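Local coordinates for SnoaL-like domain-containing protein (Novosphingobium aromaticivorans, PDB 2RFR) that is of unknown function but has the NTF2-like, cystatin-like fold of the SnoaL-like family, at residues D79-L85 with H102-C108. Numbering follows the deposited sequence.
Sequences DGCAHFL and HSVVFRC
A82 and F106 form a hydrogen-bonded pair in the antiparallel hairpin of strands 81-93 and 96-109, at one edge of the curved sheet of this NTF2-like fold. A82 N donates to F106 O, and F106 N returns a bond to A82 O. F84 and V104 repeat the pattern, with V104 N 2.8 Å from F84 O. On the face carrying A82, V104 and F106, F84 CB meets the F106 ring at its edge, 3.7 Å from CE2. The two rings lie oblique, planes 65° apart. The second subunit packs on A82 and F106. On the other face, V105 CG1 sits over the H83 ring, 4.2 Å from its centroid; H83 ND1 is hydrogen-bonded to D33 OD1 of the same chain. L76 of helix 71-79 touches both side chains. G80, with positive phi, is the first residue beyond that helix and leads into the strand at C81. Just before it, D79 pairs with R107, whose CG is anti to the backbone N (chi1 -178°) and whose chain runs extended to NE, carrying the guanidinium out to D79. A leucine in place of R107 would probably leave the D79 carboxylate without its charged mate. R107 NE lies 2.9 Å from D79 OD2, and NH2 reaches the same oxygen from the same face of the carboxylate.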
loop_
_atom_site.group_PDB
_atom_site.type_symbol
_atom_site.label_atom_id
_atom_site.label_comp_id
_atom_site.label_asym_id
_atom_site.label_seq_id
_atom_site.Cartn_x
_atom_site.Cartn_y
_atom_site.Cartn_z
ATOM N N ASP A 79 7.565 0.811 23.287
ATOM C CA ASP A 79 8.721 1.300 22.558
ATOM C C ASP A 79 8.335 2.274 21.439
ATOM O O ASP A 79 9.052 3.243 21.162
ATOM C CB ASP A 79 9.504 0.112 21.868
ATOM C CG ASP A 79 10.222 -0.801 22.777
ATOM O OD1 ASP A 79 10.580 -0.438 23.921
ATOM O OD2 ASP A 79 10.537 -1.921 22.286
ATOM N N GLY A 80 7.229 1.958 20.805
ATOM C CA GLY A 80 6.799 2.572 19.561
ATOM C C GLY A 80 6.993 1.626 18.416
ATOM O O GLY A 80 8.100 1.215 18.092
ATOM N N CYS A 81 5.873 1.250 17.797
ATOM C CA CYS A 81 5.916 0.310 16.696
ATOM C C CYS A 81 4.881 0.625 15.644
ATOM O O CYS A 81 3.829 1.188 15.936
ATOM C CB CYS A 81 5.739 -1.108 17.206
ATOM S SG CYS A 81 4.166 -1.523 17.981
ATOM N N ALA A 82 5.176 0.212 14.444
ATOM C CA ALA A 82 4.240 0.224 13.321
ATOM C C ALA A 82 4.244 -1.134 12.681
ATOM O O ALA A 82 5.283 -1.628 12.266
ATOM C CB ALA A 82 4.637 1.287 12.285
ATOM N N HIS A 83 3.061 -1.717 12.562
ATOM C CA HIS A 83 2.836 -2.969 11.826
ATOM C C HIS A 83 2.376 -2.554 10.458
ATOM O O HIS A 83 1.191 -2.257 10.235
ATOM C CB HIS A 83 1.834 -3.866 12.553
ATOM C CG HIS A 83 2.430 -4.471 13.788
ATOM N ND1 HIS A 83 2.644 -3.762 14.955
ATOM C CD2 HIS A 83 2.944 -5.704 14.006
ATOM C CE1 HIS A 83 3.273 -4.544 15.828
ATOM N NE2 HIS A 83 3.457 -5.734 15.280
ATOM N N PHE A 84 3.360 -2.431 9.566
ATOM C CA PHE A 84 3.172 -1.862 8.248
ATOM C C PHE A 84 3.024 -2.974 7.240
ATOM O O PHE A 84 3.973 -3.685 6.896
ATOM C CB PHE A 84 4.370 -0.957 7.938
ATOM C CG PHE A 84 4.145 0.047 6.841
ATOM C CD1 PHE A 84 3.652 -0.330 5.616
ATOM C CD2 PHE A 84 4.508 1.357 6.988
ATOM C CE1 PHE A 84 3.524 0.543 4.629
ATOM C CE2 PHE A 84 4.371 2.255 5.987
ATOM C CZ PHE A 84 3.907 1.854 4.795
ATOM N N LEU A 85 1.787 -3.165 6.768
ATOM C CA LEU A 85 1.471 -4.184 5.741
ATOM C C LEU A 85 1.380 -3.466 4.429
ATOM O O LEU A 85 0.736 -2.429 4.315
ATOM C CB LEU A 85 0.203 -4.967 6.051
ATOM C CG LEU A 85 0.373 -6.061 7.108
ATOM C CD1 LEU A 85 0.697 -5.536 8.506
ATOM C CD2 LEU A 85 -0.943 -6.879 7.186
ATOM N N HIS A 102 3.626 -8.230 1.902
ATOM C CA HIS A 102 4.767 -8.090 2.798
ATOM C C HIS A 102 4.321 -7.386 4.043
ATOM O O HIS A 102 3.384 -6.568 4.027
ATOM C CB HIS A 102 5.862 -7.266 2.146
ATOM C CG HIS A 102 6.437 -7.844 0.906
ATOM N ND1 HIS A 102 5.995 -7.495 -0.352
ATOM C CD2 HIS A 102 7.403 -8.749 0.722
ATOM C CE1 HIS A 102 6.730 -8.150 -1.249
ATOM N NE2 HIS A 102 7.584 -8.936 -0.618
ATOM N N SER A 103 5.023 -7.594 5.145
ATOM C CA SER A 103 4.844 -6.779 6.350
ATOM C C SER A 103 6.191 -6.428 6.952
ATOM O O SER A 103 7.120 -7.228 6.923
ATOM C CB SER A 103 3.935 -7.498 7.344
ATOM O OG SER A 103 4.459 -8.741 7.801
ATOM N N VAL A 104 6.277 -5.227 7.453
ATOM C CA VAL A 104 7.434 -4.761 8.186
ATOM C C VAL A 104 6.959 -4.275 9.540
ATOM O O VAL A 104 6.018 -3.473 9.594
ATOM C CB VAL A 104 8.199 -3.633 7.427
ATOM C CG1 VAL A 104 9.395 -3.148 8.249
ATOM C CG2 VAL A 104 8.597 -4.127 6.043
ATOM N N VAL A 105 7.615 -4.729 10.582
ATOM C CA VAL A 105 7.425 -4.163 11.894
ATOM C C VAL A 105 8.513 -3.156 12.133
ATOM O O VAL A 105 9.687 -3.528 12.246
ATOM C CB VAL A 105 7.398 -5.223 13.028
ATOM C CG1 VAL A 105 7.134 -4.544 14.364
ATOM C CG2 VAL A 105 6.387 -6.309 12.732
ATOM N N PHE A 106 8.161 -1.879 12.147
ATOM C CA PHE A 106 9.073 -0.824 12.527
ATOM C C PHE A 106 9.065 -0.667 14.047
ATOM O O PHE A 106 8.011 -0.748 14.662
ATOM C CB PHE A 106 8.714 0.503 11.865
ATOM C CG PHE A 106 8.883 0.502 10.374
ATOM C CD1 PHE A 106 10.118 0.802 9.790
ATOM C CD2 PHE A 106 7.814 0.190 9.534
ATOM C CE1 PHE A 106 10.234 0.745 8.428
ATOM C CE2 PHE A 106 7.940 0.161 8.173
ATOM C CZ PHE A 106 9.162 0.458 7.611
ATOM N N ARG A 107 10.218 -0.463 14.650
ATOM C CA ARG A 107 10.343 -0.305 16.066
ATOM C C ARG A 107 11.241 0.871 16.357
ATOM O O ARG A 107 12.299 1.035 15.729
ATOM C CB ARG A 107 10.955 -1.569 16.670
ATOM C CG ARG A 107 11.113 -1.577 18.200
ATOM C CD ARG A 107 11.885 -2.820 18.621
ATOM N NE ARG A 107 12.092 -2.836 20.059
ATOM C CZ ARG A 107 13.122 -3.367 20.680
ATOM N NH1 ARG A 107 14.060 -4.006 20.019
ATOM N NH2 ARG A 107 13.217 -3.264 21.976
ATOM N N CYS A 108 10.852 1.680 17.347
ATOM C CA CYS A 108 11.690 2.760 17.843
ATOM C C CYS A 108 12.576 2.233 18.920
ATOM O O CYS A 108 12.067 1.660 19.903
ATOM C CB CYS A 108 10.790 3.905 18.302
ATOM S SG CYS A 108 11.673 5.373 18.841
HETATM O O HOH W 1 11.557 3.212 22.089
HETATM O O HOH W 2 12.566 -2.024 24.921
#